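Local coordinates for protein endoglucanase (Thermotoga maritima, PDB 1VHO) that is probably a metal-dependent aminopeptidase of the M42 family, expected to bind two divalent metal cations per subunit, despite its name as an endoglucanase, at residues E241-P246 with M314-D319; E41-T45 with T213-E217; Y53-I59 with D191-Y197. The contacts are given in a common frame with arbitrary orientation. Residues are numbered along the deposited sequence.

Interaction 1. Residues E241-P246 with M314-D319; sequences ELGKGP and MVDPRD
Asp319, in the first turn of helix 317-333 (Asp319 N to Asp316 O, 2.9 Å), meets a glycine-rich loop, and it, Leu242 and Gly243 bury most of the surface here. Residues 241-244 form a type II beta turn whose third position, Gly243, has phi/psi of 88/-9; a CB there would collide with its own chain and with Asp316 OD2. The Asp319 side chain (chi1 m) points into the loop and uses both carboxylate oxygens: Gly243 N donates to Asp319 OD2 at 2.8 Å (164°) and Gly245 N to Asp319 OD1 at 2.8 Å (137°). The closest CA pair is Gly245 with Asp319, 4.8 Å. Gly245 has phi/psi of 105/168, where a CB would jam against the preceding carbonyl O, so glycine is called for. Aspartate suits the place because two short-reach oxygens satisfy two amides at once.

Leu242, chi1 m and chi2 t, covers the strand end, its CD1 lying 3.6 Å from CG of selenomethionine Met314, and its apolar side chain reaches on to Phe230 and Pro304. Beside Gly243, Asp316 OD1 accepts from Arg318 N at 2.8 Å, while Arg318 NH2 pairs with Asp316 OD2 at 2.6 Å; Gly243 O lies over one guanidinium face. Asp316 at the N-cap, Pro317 at N1 and Asp319 at N3 are characteristic of a helix start, which here holds the glycine turn leading to strand 247-249 of the mixed sheet in this M42-family domain.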
loop_
_atom_site.group_PDB
_atom_site.type_symbol
_atom_site.label_atom_id
_atom_site.label_comp_id
_atom_site.label_asym_id
_atom_site.label_seq_id
_atom_site.Cartn_x
_atom_site.Cartn_y
_atom_site.Cartn_z
ATOM N N GLU A 241 -18.599 -1.699 3.967
ATOM C CA GLU A 241 -18.615 -3.090 3.575
ATOM C C GLU A 241 -17.746 -3.318 2.315
ATOM O O GLU A 241 -17.718 -2.440 1.445
ATOM C CB GLU A 241 -20.024 -3.570 3.180
ATOM C CG GLU A 241 -21.097 -3.437 4.254
ATOM C CD GLU A 241 -22.420 -4.006 3.776
ATOM O OE1 GLU A 241 -22.470 -5.144 3.261
ATOM O OE2 GLU A 241 -23.449 -3.301 3.860
ATOM N N LEU A 242 -17.098 -4.478 2.272
ATOM C CA LEU A 242 -16.327 -4.799 1.057
ATOM C C LEU A 242 -17.346 -4.947 -0.089
ATOM O O LEU A 242 -18.400 -5.557 0.144
ATOM C CB LEU A 242 -15.680 -6.186 1.204
ATOM C CG LEU A 242 -14.656 -6.336 2.344
ATOM C CD1 LEU A 242 -13.743 -7.555 2.114
ATOM C CD2 LEU A 242 -13.792 -5.099 2.443
ATOM N N GLY A 243 -17.022 -4.495 -1.291
ATOM C CA GLY A 243 -17.944 -4.651 -2.395
ATOM C C GLY A 243 -18.956 -3.536 -2.569
ATOM O O GLY A 243 -19.626 -3.547 -3.638
ATOM N N LYS A 244 -19.087 -2.592 -1.635
ATOM C CA LYS A 244 -20.047 -1.504 -1.829
ATOM C C LYS A 244 -19.380 -0.265 -2.408
ATOM O O LYS A 244 -19.986 0.827 -2.427
ATOM C CB LYS A 244 -20.816 -1.115 -0.565
ATOM C CG LYS A 244 -21.705 -2.183 0.008
ATOM C CD LYS A 244 -22.947 -2.484 -0.764
ATOM C CE LYS A 244 -23.949 -3.265 0.108
ATOM N NZ LYS A 244 -24.021 -2.680 1.485
ATOM N N GLY A 245 -18.113 -0.384 -2.859
ATOM C CA GLY A 245 -17.430 0.738 -3.497
ATOM C C GLY A 245 -16.372 1.460 -2.700
ATOM O O GLY A 245 -16.212 1.319 -1.464
ATOM N N PRO A 246 -15.593 2.308 -3.386
ATOM C CA PRO A 246 -14.561 3.108 -2.792
ATOM C C PRO A 246 -15.207 4.116 -1.823
ATOM O O PRO A 246 -16.400 4.454 -1.955
ATOM C CB PRO A 246 -13.830 3.784 -3.919
ATOM C CG PRO A 246 -14.768 3.737 -5.078
ATOM C CD PRO A 246 -15.678 2.556 -4.863
HETATM N N MSE A 314 -8.099 -8.455 3.750
HETATM C CA MSE A 314 -8.990 -8.898 2.675
HETATM C C MSE A 314 -9.594 -7.715 1.941
HETATM O O MSE A 314 -10.011 -6.741 2.587
HETATM C CB MSE A 314 -10.155 -9.698 3.342
HETATM C CG MSE A 314 -11.183 -10.140 2.271
HETATM SE SE MSE A 314 -12.679 -10.996 3.155
HETATM C CE MSE A 314 -11.873 -12.660 3.638
ATOM N N VAL A 315 -9.524 -7.722 0.620
ATOM C CA VAL A 315 -10.117 -6.632 -0.168
ATOM C C VAL A 315 -10.998 -7.283 -1.264
ATOM O O VAL A 315 -10.821 -8.472 -1.609
ATOM C CB VAL A 315 -9.094 -5.744 -0.877
ATOM C CG1 VAL A 315 -8.229 -4.993 0.161
ATOM C CG2 VAL A 315 -8.204 -6.570 -1.809
ATOM N N ASP A 316 -11.914 -6.469 -1.789
ATOM C CA ASP A 316 -12.752 -6.921 -2.901
ATOM C C ASP A 316 -12.190 -6.328 -4.171
ATOM O O ASP A 316 -12.191 -5.097 -4.348
ATOM C CB ASP A 316 -14.194 -6.357 -2.661
ATOM C CG ASP A 316 -15.182 -6.995 -3.621
ATOM O OD1 ASP A 316 -14.830 -7.122 -4.816
ATOM O OD2 ASP A 316 -16.269 -7.435 -3.180
ATOM N N PRO A 317 -11.712 -7.103 -5.147
ATOM C CA PRO A 317 -11.168 -6.594 -6.382
ATOM C C PRO A 317 -12.116 -5.706 -7.151
ATOM O O PRO A 317 -11.645 -4.836 -7.902
ATOM C CB PRO A 317 -10.736 -7.821 -7.182
ATOM C CG PRO A 317 -10.784 -8.957 -6.235
ATOM C CD PRO A 317 -11.684 -8.597 -5.073
ATOM N N ARG A 318 -13.451 -5.864 -6.950
ATOM C CA ARG A 318 -14.364 -4.957 -7.655
ATOM C C ARG A 318 -14.262 -3.540 -7.123
ATOM O O ARG A 318 -14.494 -2.588 -7.902
ATOM C CB ARG A 318 -15.818 -5.431 -7.547
ATOM C CG ARG A 318 -16.085 -6.812 -8.137
ATOM C CD ARG A 318 -17.508 -7.233 -7.740
ATOM N NE ARG A 318 -17.546 -7.446 -6.277
ATOM C CZ ARG A 318 -18.647 -7.694 -5.599
ATOM N NH1 ARG A 318 -19.822 -7.759 -6.253
ATOM N NH2 ARG A 318 -18.625 -7.875 -4.309
ATOM N N ASP A 319 -14.014 -3.328 -5.811
ATOM C CA ASP A 319 -13.869 -1.981 -5.299
ATOM C C ASP A 319 -12.628 -1.336 -5.924
ATOM O O ASP A 319 -12.547 -0.119 -6.179
ATOM C CB ASP A 319 -13.674 -1.973 -3.752
ATOM C CG ASP A 319 -14.951 -2.351 -3.019
ATOM O OD1 ASP A 319 -16.092 -2.130 -3.547
ATOM O OD2 ASP A 319 -14.819 -2.886 -1.903
#

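Interaction 2. Residues E41-T45 with T213-E217; sequences EAKTT and TGAYE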
loop_
_atom_site.group_PDB
_atom_site.type_symbol
_atom_site.label_atom_id
_atom_site.label_comp_id
_atom_site.label_asym_id
_atom_site.label_seq_id
_atom_site.Cartn_x
_atom_site.Cartn_y
_atom_site.Cartn_z
ATOM N N GLU A 41 6.068 8.164 -19.816
ATOM C CA GLU A 41 7.346 7.976 -19.153
ATOM C C GLU A 41 7.170 7.615 -17.681
ATOM O O GLU A 41 6.084 7.782 -17.114
ATOM C CB GLU A 41 8.272 9.183 -19.237
ATOM C CG GLU A 41 7.675 10.513 -18.891
ATOM C CD GLU A 41 8.620 11.690 -19.120
ATOM O OE1 GLU A 41 8.609 12.268 -20.225
ATOM O OE2 GLU A 41 9.353 12.045 -18.183
ATOM N N ALA A 42 8.264 7.111 -17.111
ATOM C CA ALA A 42 8.244 6.740 -15.692
ATOM C C ALA A 42 9.605 7.062 -15.090
ATOM O O ALA A 42 10.619 6.711 -15.722
ATOM C CB ALA A 42 7.865 5.300 -15.497
ATOM N N LYS A 43 9.623 7.869 -14.052
ATOM C CA LYS A 43 10.865 8.241 -13.414
ATOM C C LYS A 43 10.920 7.798 -11.961
ATOM O O LYS A 43 9.905 7.740 -11.277
ATOM C CB LYS A 43 11.062 9.775 -13.455
ATOM C CG LYS A 43 11.578 10.219 -14.828
ATOM C CD LYS A 43 11.303 11.674 -15.093
ATOM C CE LYS A 43 12.391 12.611 -14.599
ATOM N NZ LYS A 43 12.169 13.970 -15.207
ATOM N N THR A 44 12.146 7.535 -11.509
ATOM C CA THR A 44 12.380 7.129 -10.136
ATOM C C THR A 44 12.991 8.259 -9.343
ATOM O O THR A 44 13.766 9.062 -9.907
ATOM C CB THR A 44 13.290 5.882 -10.109
ATOM O OG1 THR A 44 12.650 4.886 -10.927
ATOM C CG2 THR A 44 13.414 5.334 -8.701
ATOM N N THR A 45 12.619 8.446 -8.102
ATOM C CA THR A 45 13.233 9.515 -7.313
ATOM C C THR A 45 14.567 8.970 -6.764
ATOM O O THR A 45 14.880 7.801 -6.970
ATOM C CB THR A 45 12.345 9.966 -6.168
ATOM O OG1 THR A 45 12.239 8.933 -5.177
ATOM C CG2 THR A 45 10.948 10.306 -6.705
ATOM N N THR A 213 7.813 15.537 -6.489
ATOM C CA THR A 213 8.816 16.499 -6.962
ATOM C C THR A 213 10.218 15.943 -7.022
ATOM O O THR A 213 11.102 16.543 -7.645
ATOM C CB THR A 213 8.797 17.836 -6.223
ATOM O OG1 THR A 213 8.897 17.647 -4.815
ATOM C CG2 THR A 213 7.483 18.579 -6.503
ATOM N N GLY A 214 10.415 14.706 -6.542
ATOM C CA GLY A 214 11.729 14.066 -6.648
ATOM C C GLY A 214 11.920 13.599 -8.082
ATOM O O GLY A 214 13.014 13.173 -8.472
ATOM N N ALA A 215 10.844 13.619 -8.869
ATOM C CA ALA A 215 10.818 13.236 -10.249
ATOM C C ALA A 215 10.386 14.354 -11.194
ATOM O O ALA A 215 10.913 14.478 -12.290
ATOM C CB ALA A 215 9.830 12.062 -10.454
ATOM N N TYR A 216 9.308 15.081 -10.889
ATOM C CA TYR A 216 8.807 16.141 -11.754
ATOM C C TYR A 216 8.537 17.402 -10.955
ATOM O O TYR A 216 7.731 17.413 -10.014
ATOM C CB TYR A 216 7.492 15.715 -12.430
ATOM C CG TYR A 216 7.642 14.590 -13.423
ATOM C CD1 TYR A 216 8.016 14.822 -14.736
ATOM C CD2 TYR A 216 7.408 13.274 -13.003
ATOM C CE1 TYR A 216 8.145 13.769 -15.630
ATOM C CE2 TYR A 216 7.558 12.215 -13.882
ATOM C CZ TYR A 216 7.929 12.470 -15.188
ATOM O OH TYR A 216 8.071 11.420 -16.053
ATOM N N GLU A 217 9.236 18.488 -11.286
ATOM C CA GLU A 217 9.068 19.751 -10.566
ATOM C C GLU A 217 7.799 20.450 -11.059
ATOM O O GLU A 217 7.864 21.325 -11.924
ATOM C CB GLU A 217 10.274 20.667 -10.820
#
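Hydrogen bonding and charge lead this surface contact. Tyr216 OH donates to Glu41 OE2 at 2.6 Å, a short bond lying at the edge of the ring and near its plane, as suits a phenol hydroxyl facing a carboxylate. Lys43 NZ gives a longer, weak hydrogen bond to Ala215 O at 3.2 Å.

The same ammonium makes a cation-pi interaction with Tyr216: Lys43 NZ stands 4.5 Å from the ring centroid, 28° off the normal and therefore off-centre. Lysine suits this place because its long aliphatic stem can run along the aromatic residue, with Lys43 CD 3.4 Å from Tyr216 OH, before the charge turns to the ring and the carbonyl. Alternation along an extended strand explains the choice of residues: Glu41 and Lys43 point their CA-to-CB bonds toward 213-217, whereas Ala42 and Thr44 point away.

Van der Waals packing closes the other end. Thr45 CG2 lies 3.7 Å from Gly214 C and 4.3 Å from Ala215 CB, and Thr45 and Gly214 are the closest CA pair at 4.8 Å. A CB on Gly214 would strike Thr45 CG2, so the approach calls for glycine. The hydroxyl of Thr45 is engaged by Glu205, a predicted zinc ligand, which places this end beside the probable metal site.

Strand 41-44 is an outermost strand of the mixed eight-stranded sheet, paired with strand 50-54, whose Ile51 touches Thr45, Ala215 and Tyr216; residues 213-217 leave helix 208-213 and lead toward strand 222-229, while Tyr216 meets Tyr197 edge-to-face.

Interaction 3. Residues Y53-I59 with D191-Y197; sequences YKKGKGI and DHPWDVY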
loop_
_atom_site.group_PDB
_atom_site.type_symbol
_atom_site.label_atom_id
_atom_site.label_comp_id
_atom_site.label_asym_id
_atom_site.label_seq_id
_atom_site.Cartn_x
_atom_site.Cartn_y
_atom_site.Cartn_z
ATOM N N TYR A 53 4.037 8.970 -15.849
ATOM C CA TYR A 53 3.486 10.205 -16.443
ATOM C C TYR A 53 2.726 9.908 -17.721
ATOM O O TYR A 53 3.239 9.257 -18.643
ATOM C CB TYR A 53 4.602 11.219 -16.700
ATOM C CG TYR A 53 4.179 12.410 -17.534
ATOM C CD1 TYR A 53 3.159 13.238 -17.092
ATOM C CD2 TYR A 53 4.766 12.702 -18.757
ATOM C CE1 TYR A 53 2.752 14.336 -17.816
ATOM C CE2 TYR A 53 4.371 13.815 -19.500
ATOM C CZ TYR A 53 3.369 14.621 -19.012
ATOM O OH TYR A 53 2.926 15.724 -19.714
ATOM N N LYS A 54 1.456 10.306 -17.727
ATOM C CA LYS A 54 0.606 10.063 -18.907
ATOM C C LYS A 54 0.067 11.419 -19.382
ATOM O O LYS A 54 -0.689 12.113 -18.682
ATOM C CB LYS A 54 -0.495 9.072 -18.593
ATOM C CG LYS A 54 -1.507 8.809 -19.683
ATOM C CD LYS A 54 -0.895 8.224 -20.941
ATOM C CE LYS A 54 -1.912 8.279 -22.094
ATOM N NZ LYS A 54 -3.165 7.591 -21.732
ATOM N N LYS A 55 0.591 11.846 -20.532
ATOM C CA LYS A 55 0.199 13.148 -21.081
ATOM C C LYS A 55 -1.232 13.143 -21.573
ATOM O O LYS A 55 -1.718 12.153 -22.119
ATOM C CB LYS A 55 1.147 13.518 -22.248
ATOM C CG LYS A 55 0.722 14.754 -23.019
ATOM C CD LYS A 55 1.720 15.169 -24.082
ATOM C CE LYS A 55 2.388 16.498 -23.748
ATOM N NZ LYS A 55 3.214 16.977 -24.909
ATOM N N GLY A 56 -1.922 14.235 -21.303
ATOM C CA GLY A 56 -3.315 14.392 -21.761
ATOM C C GLY A 56 -3.292 15.562 -22.772
ATOM O O GLY A 56 -2.345 15.646 -23.567
ATOM N N LYS A 57 -4.262 16.459 -22.702
ATOM C CA LYS A 57 -4.276 17.590 -23.656
ATOM C C LYS A 57 -3.671 18.835 -23.044
ATOM O O LYS A 57 -3.722 19.923 -23.638
ATOM C CB LYS A 57 -5.687 17.866 -24.129
ATOM C CG LYS A 57 -6.348 16.746 -24.938
ATOM C CD LYS A 57 -7.760 17.227 -25.284
ATOM C CE LYS A 57 -8.262 16.671 -26.591
ATOM N NZ LYS A 57 -9.446 15.786 -26.379
ATOM N N GLY A 58 -3.172 18.749 -21.811
ATOM C CA GLY A 58 -2.537 19.843 -21.136
ATOM C C GLY A 58 -3.429 20.829 -20.418
ATOM O O GLY A 58 -2.894 21.876 -19.982
ATOM N N ILE A 59 -4.682 20.497 -20.083
ATOM C CA ILE A 59 -5.520 21.467 -19.388
ATOM C C ILE A 59 -5.111 21.660 -17.939
ATOM O O ILE A 59 -5.595 22.589 -17.291
ATOM C CB ILE A 59 -7.028 21.206 -19.422
ATOM C CG1 ILE A 59 -7.425 19.946 -18.639
ATOM C CG2 ILE A 59 -7.538 21.126 -20.848
ATOM C CD1 ILE A 59 -8.899 19.897 -18.282
ATOM N N ASP A 191 -9.055 10.054 -24.760
ATOM C CA ASP A 191 -8.278 11.237 -25.133
ATOM C C ASP A 191 -8.533 12.240 -23.998
ATOM O O ASP A 191 -9.052 13.341 -24.200
ATOM C CB ASP A 191 -8.752 11.836 -26.458
ATOM C CG ASP A 191 -7.922 13.021 -26.920
ATOM O OD1 ASP A 191 -6.723 13.091 -26.570
ATOM O OD2 ASP A 191 -8.469 13.897 -27.650
ATOM N N HIS A 192 -8.122 11.853 -22.793
ATOM C CA HIS A 192 -8.297 12.646 -21.589
ATOM C C HIS A 192 -7.567 13.964 -21.597
ATOM O O HIS A 192 -6.374 14.048 -21.907
ATOM C CB HIS A 192 -7.866 11.791 -20.390
ATOM C CG HIS A 192 -6.446 11.290 -20.416
ATOM N ND1 HIS A 192 -5.402 11.949 -19.858
ATOM C CD2 HIS A 192 -5.959 10.086 -20.827
ATOM C CE1 HIS A 192 -4.284 11.229 -19.969
ATOM N NE2 HIS A 192 -4.624 10.089 -20.545
ATOM N N PRO A 193 -8.250 15.042 -21.193
ATOM C CA PRO A 193 -7.710 16.373 -21.173
ATOM C C PRO A 193 -6.643 16.627 -20.130
ATOM O O PRO A 193 -5.711 17.398 -20.330
ATOM C CB PRO A 193 -8.922 17.277 -20.877
ATOM C CG PRO A 193 -10.122 16.432 -21.150
ATOM C CD PRO A 193 -9.697 15.023 -20.813
ATOM N N TRP A 194 -6.746 15.976 -18.964
ATOM C CA TRP A 194 -5.756 16.223 -17.918
ATOM C C TRP A 194 -4.455 15.442 -18.120
ATOM O O TRP A 194 -4.477 14.329 -18.650
ATOM C CB TRP A 194 -6.378 15.750 -16.572
ATOM C CG TRP A 194 -7.449 16.651 -16.057
ATOM C CD1 TRP A 194 -8.795 16.603 -16.343
ATOM C CD2 TRP A 194 -7.267 17.749 -15.173
ATOM N NE1 TRP A 194 -9.454 17.601 -15.676
ATOM C CE2 TRP A 194 -8.538 18.337 -14.965
ATOM C CE3 TRP A 194 -6.163 18.305 -14.541
ATOM C CZ2 TRP A 194 -8.708 19.441 -14.143
ATOM C CZ3 TRP A 194 -6.335 19.416 -13.733
ATOM C CH2 TRP A 194 -7.612 19.972 -13.534
ATOM N N ASP A 195 -3.351 16.035 -17.703
ATOM C CA ASP A 195 -2.058 15.339 -17.717
ATOM C C ASP A 195 -2.090 14.566 -16.379
ATOM O O ASP A 195 -2.489 15.171 -15.365
ATOM C CB ASP A 195 -0.895 16.305 -17.760
ATOM C CG ASP A 195 -0.777 16.961 -19.154
ATOM O OD1 ASP A 195 -1.355 16.469 -20.133
ATOM O OD2 ASP A 195 -0.089 17.989 -19.205
ATOM N N VAL A 196 -1.732 13.300 -16.380
ATOM C CA VAL A 196 -1.841 12.523 -15.137
ATOM C C VAL A 196 -0.503 12.072 -14.605
ATOM O O VAL A 196 0.316 11.533 -15.375
ATOM C CB VAL A 196 -2.736 11.292 -15.408
ATOM C CG1 VAL A 196 -2.776 10.345 -14.208
ATOM C CG2 VAL A 196 -4.170 11.758 -15.738
ATOM N N TYR A 197 -0.297 12.241 -13.305
ATOM C CA TYR A 197 0.926 11.820 -12.659
ATOM C C TYR A 197 0.528 10.801 -11.573
ATOM O O TYR A 197 -0.286 11.135 -10.718
ATOM C CB TYR A 197 1.685 12.955 -12.008
ATOM C CG TYR A 197 2.182 13.987 -13.012
ATOM C CD1 TYR A 197 1.282 14.924 -13.531
ATOM C CD2 TYR A 197 3.495 13.973 -13.464
ATOM C CE1 TYR A 197 1.695 15.850 -14.457
ATOM C CE2 TYR A 197 3.910 14.916 -14.401
ATOM C CZ TYR A 197 3.027 15.856 -14.865
ATOM O OH TYR A 197 3.409 16.819 -15.780
HETATM O O HOH W 1 2.319 18.038 -18.256
HETATM O O HOH W 2 -0.784 20.666 -17.932
#
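Strands 50-54 and 195-201 are antiparallel neighbours in the mixed sheet. Tyr53 opens opposite Tyr197 as a non-hydrogen-bonded pair, its flat ring suited to an offset stack, centroids 4.7 Å apart and planes at 30°. Lys54 and Val196 are the hydrogen-bonded pair: Lys54 N to Val196 O 2.9 Å, Val196 N to Lys54 O 2.8 Å. On that face lysine is long enough for Lys54 NZ to donate to His192 NE2 at 3.1 Å, and Leu187 of helix 171-187 touches Lys54, His192 and Val196.

Beyond Lys54 the ladder gives way to irregular loop. Gly56 N donates to Asp195 OD1 at 2.6 Å; a CB on Gly56 would clash with Trp194 O. Lys57 N donates to Pro193 O at 2.9 Å, and the long side chain brings Lys57 NZ into a very short salt bridge with Asp191 OD2, 2.5 Å. Gly58, whose positive phi glycine readily accepts, gives Asp195 OD1 a weak hydrogen bond from Gly58 N, 3.4 Å. Ile59 N reaches Pro193 O at 3.3 Å, and Ile59 CD1 makes a CH-pi contact with Trp194.

Waters 1 and 2 link Asp195 OD2 to Tyr53 OH and Gly58 O. Asp195 and Pro193 O thus accept from amides the sheet no longer serves.

Overall arrangement
Interactions 2 and 3 lie at the same end of the mixed sheet: strands 41-44 and 50-54 are neighbours, Glu41 O lies 2.7 Å from Tyr53 N, a probable hydrogen bond, and Tyr216 packs on both Tyr53 and Tyr197. Interaction 2 is a surface contact dominated by side chains, whereas interaction 3, partly buried, runs from strand pairing to a loop with an exposed Lys57–Asp191 salt bridge and Ile59 packed on Trp194. Interaction 1, also partly buried, stands apart, its centre about 31 Å from that of interaction 2, across the chain's centre, and 28 Å from that of interaction 3. There a helix-borne aspartate holds loop amides, much as Asp195 serves the loop of interaction 3.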